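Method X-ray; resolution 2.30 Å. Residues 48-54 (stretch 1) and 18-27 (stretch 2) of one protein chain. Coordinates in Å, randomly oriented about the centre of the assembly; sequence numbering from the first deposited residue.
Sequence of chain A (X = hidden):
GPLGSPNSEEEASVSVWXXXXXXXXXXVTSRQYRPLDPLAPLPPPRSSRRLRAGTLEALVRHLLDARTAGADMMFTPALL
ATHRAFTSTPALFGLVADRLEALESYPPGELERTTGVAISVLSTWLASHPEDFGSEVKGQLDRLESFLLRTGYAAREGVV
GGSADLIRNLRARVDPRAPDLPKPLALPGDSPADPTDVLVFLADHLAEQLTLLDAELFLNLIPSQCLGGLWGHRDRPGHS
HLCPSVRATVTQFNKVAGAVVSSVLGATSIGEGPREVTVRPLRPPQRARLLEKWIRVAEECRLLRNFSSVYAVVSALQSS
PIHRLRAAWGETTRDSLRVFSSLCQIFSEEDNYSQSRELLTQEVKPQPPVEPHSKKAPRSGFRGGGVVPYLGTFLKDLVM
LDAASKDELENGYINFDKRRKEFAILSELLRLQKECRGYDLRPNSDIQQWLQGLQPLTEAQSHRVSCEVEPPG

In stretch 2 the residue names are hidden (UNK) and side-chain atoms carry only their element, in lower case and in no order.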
# COMPACT_ATOMS: atom_id res chain seq x y z
N SER A 48 25.66 2.57 14.99
CA SER A 48 24.22 2.36 15.14
C SER A 48 23.99 1.25 16.16
O SER A 48 24.71 0.26 16.18
CB SER A 48 23.58 1.99 13.80
OG SER A 48 24.06 0.74 13.33
N ARG A 49 22.98 1.45 17.01
CA ARG A 49 22.55 0.42 17.95
C ARG A 49 21.07 0.15 17.70
O ARG A 49 20.20 0.89 18.16
CB ARG A 49 22.82 0.84 19.40
CG ARG A 49 22.46 -0.21 20.43
CD ARG A 49 22.79 0.22 21.86
NE ARG A 49 22.41 -0.82 22.81
CZ ARG A 49 22.84 -0.90 24.07
NH1 ARG A 49 23.68 0.00 24.56
NH2 ARG A 49 22.43 -1.90 24.84
N ARG A 50 20.79 -0.93 16.97
CA ARG A 50 19.43 -1.20 16.50
C ARG A 50 18.79 -2.40 17.19
O ARG A 50 19.40 -3.47 17.29
CB ARG A 50 19.42 -1.42 14.98
CG ARG A 50 20.05 -0.28 14.19
CD ARG A 50 19.68 -0.37 12.72
NE ARG A 50 20.34 0.67 11.93
CZ ARG A 50 21.47 0.49 11.26
NH1 ARG A 50 22.09 -0.69 11.26
NH2 ARG A 50 21.99 1.50 10.57
N LEU A 51 17.56 -2.20 17.67
CA LEU A 51 16.80 -3.27 18.31
C LEU A 51 16.45 -4.35 17.29
O LEU A 51 15.94 -4.06 16.21
CB LEU A 51 15.53 -2.73 18.98
CG LEU A 51 14.75 -3.67 19.91
CD1 LEU A 51 14.01 -2.91 21.00
CD2 LEU A 51 13.79 -4.57 19.14
N ARG A 52 16.76 -5.60 17.64
CA ARG A 52 16.52 -6.75 16.77
C ARG A 52 15.27 -7.52 17.19
O ARG A 52 14.47 -7.94 16.34
CB ARG A 52 17.73 -7.69 16.80
CG ARG A 52 18.91 -7.21 15.98
CD ARG A 52 18.78 -7.63 14.53
NE ARG A 52 20.08 -7.74 13.87
CZ ARG A 52 20.87 -8.81 13.94
NH1 ARG A 52 20.50 -9.87 14.64
NH2 ARG A 52 22.04 -8.81 13.31
N ALA A 53 15.11 -7.71 18.50
CA ALA A 53 13.97 -8.40 19.07
C ALA A 53 13.78 -7.98 20.52
O ALA A 53 14.75 -7.62 21.19
CB ALA A 53 14.16 -9.91 18.98
N GLY A 54 12.54 -8.02 20.99
CA GLY A 54 12.24 -7.67 22.37
C GLY A 54 10.77 -7.75 22.70
O GLY A 54 9.93 -7.89 21.80
N UNK A 18 26.62 -8.14 19.30
CA UNK A 18 25.28 -8.13 19.90
C UNK A 18 25.32 -7.85 21.39
O UNK A 18 26.23 -8.29 22.10
o UNK A 18 24.17 -8.60 17.41
o UNK A 18 23.73 -10.71 17.78
c UNK A 18 24.13 -9.59 18.16
c UNK A 18 24.55 -9.45 19.62
N UNK A 19 24.32 -7.11 21.87
CA UNK A 19 24.18 -6.77 23.28
C UNK A 19 22.78 -7.10 23.78
O UNK A 19 21.79 -6.92 23.06
c UNK A 19 26.21 -3.42 23.60
o UNK A 19 27.29 -2.94 23.20
c UNK A 19 24.47 -5.28 23.51
o UNK A 19 25.36 -2.75 24.22
c UNK A 19 25.94 -4.90 23.32
N UNK A 20 22.70 -7.59 25.02
CA UNK A 20 21.43 -7.96 25.63
C UNK A 20 20.99 -6.94 26.68
O UNK A 20 21.82 -6.43 27.44
c UNK A 20 20.82 -10.82 24.28
c UNK A 20 21.90 -10.49 25.31
c UNK A 20 21.51 -9.35 26.27
o UNK A 20 21.17 -11.35 23.21
o UNK A 20 19.62 -10.56 24.54
N UNK A 21 19.70 -6.64 26.71
CA UNK A 21 19.11 -5.78 27.74
C UNK A 21 17.90 -6.47 28.37
O UNK A 21 17.47 -7.52 27.90
c UNK A 21 19.52 -2.03 26.67
o UNK A 21 20.44 -1.20 26.49
c UNK A 21 18.73 -4.41 27.16
c UNK A 21 19.92 -3.47 26.97
o UNK A 21 18.31 -1.72 26.63
N UNK A 22 17.35 -5.85 29.42
CA UNK A 22 16.25 -6.41 30.21
C UNK A 22 15.39 -7.43 29.43
O UNK A 22 15.39 -8.62 29.75
c UNK A 22 14.29 -5.81 31.73
c UNK A 22 15.38 -5.29 30.80
o UNK A 22 14.49 -6.85 32.39
o UNK A 22 13.23 -5.15 31.82
N UNK A 23 14.69 -6.95 28.41
CA UNK A 23 13.86 -7.81 27.58
C UNK A 23 14.00 -7.52 26.09
O UNK A 23 13.01 -7.54 25.36
N UNK A 24 15.23 -7.27 25.65
CA UNK A 24 15.51 -6.92 24.26
C UNK A 24 16.93 -7.30 23.83
O UNK A 24 17.84 -7.38 24.66
c UNK A 24 15.27 -5.43 24.02
N UNK A 25 17.10 -7.52 22.53
CA UNK A 25 18.41 -7.80 21.94
C UNK A 25 18.76 -6.72 20.91
O UNK A 25 17.96 -6.41 20.02
o UNK A 25 18.17 -10.20 22.28
c UNK A 25 19.80 -9.50 20.66
c UNK A 25 18.44 -9.21 21.28
N UNK A 26 19.95 -6.16 21.04
CA UNK A 26 20.42 -5.09 20.17
C UNK A 26 21.64 -5.53 19.37
O UNK A 26 22.39 -6.41 19.80
c UNK A 26 19.60 -3.22 21.70
c UNK A 26 17.81 -1.59 21.74
c UNK A 26 17.42 -2.04 23.00
c UNK A 26 18.12 -3.07 23.61
c UNK A 26 20.77 -3.84 21.00
c UNK A 26 18.89 -2.18 21.10
c UNK A 26 19.21 -3.65 22.96
N UNK A 27 21.83 -4.92 18.21
CA UNK A 27 23.04 -5.09 17.43
C UNK A 27 23.75 -3.75 17.29
O UNK A 27 23.20 -2.79 16.75
c UNK A 27 24.05 -5.86 15.23
o UNK A 27 22.15 -6.98 16.18
c UNK A 27 22.76 -5.70 16.03
O HOH W 1 23.61 -1.77 14.34

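Position 18 carries two side-chain carbons, the second bearing two oxygens, and makes no direct contact with stretch 1. It is Asp-18. Its OD2 lies 4.6 Å from Arg-52 NH1, too far for a salt bridge.

Position 19 has three carbons in a chain, the third bearing two oxygens. One oxygen reaches the Arg-49 guanidinium. It is Glu-19. The salt bridge from Glu-19 OE1 to Arg-49 NH2 is 3.1 Å. The oxygen sits over the guanidinium face, so the attraction is one of charge alone.

Position 20 has the same atoms but touches nothing on stretch 1. It is Glu-20.

Position 21 again shows three carbons ending in two oxygens, and its end meets Arg-49. It is Glu-21. Its OE2 forms a salt bridge of 2.7 Å with Arg-49 NH2.

Position 22 has two carbons, the second with two oxygens, and is out of reach of stretch 1. It is Asp-22.

Position 23 has no side-chain atoms. Its backbone O lies 3.1 Å from Gly-54 CA. It is Gly-23.

Position 24 has a single carbon, CB, 4.1 Å from Leu-51 CD1. It is Ala-24. Ala-24 CA is 3.9 Å from Gly-54 CA. A CB on Gly-54 would clash with Ala-24 CB and Gly-23 O.

Position 25 has one carbon carrying an oxygen and a carbon. Its CB comes within 4.0 Å of Ala-53 O. It is Thr-25. Its OG1 donates to Glu-20 OE1 at 2.7 Å.

Position 26 has one carbon followed by a ring of six carbons. The ring packs against Leu-51, and the Arg-49 guanidinium stands over its face. It is Phe-26. Its CE2 lies 3.8 Å from Leu-51 CB. Arg-49 CZ is 5.0 Å from the Phe-26 ring centroid, a cation-pi contact.

Position 27 repeats the carbon bearing one oxygen and one carbon. The oxygen lies over the Arg-52 guanidinium. It is Thr-27. Thr-27 OG1 is 3.2 Å from Arg-52 CZ, at a poor angle for a hydrogen bond from the guanidinium; it donates to Asp-18 OD1 at 2.9 Å.

The contact is an antiparallel strand pairing. Thr-27 N donates to Arg-50 O at 3.0 Å, and Arg-50 N to Thr-27 O at 3.1 Å. A bulge shifts the register: Thr-25 O accepts from Arg-52 N at 2.8 Å and, weakly, from Ala-53 N at 3.5 Å. Thr-25 N donates to Ala-53 O at 2.7 Å. Leu-51, Ala-24 and Phe-26 pack on one face. Water 1 O donates to Thr-27 O at 2.6 Å and is hydrogen-bonded to Ser-48 OG at 2.7 Å.

Stretch 2, residues 18-27: DEEEDGATFT
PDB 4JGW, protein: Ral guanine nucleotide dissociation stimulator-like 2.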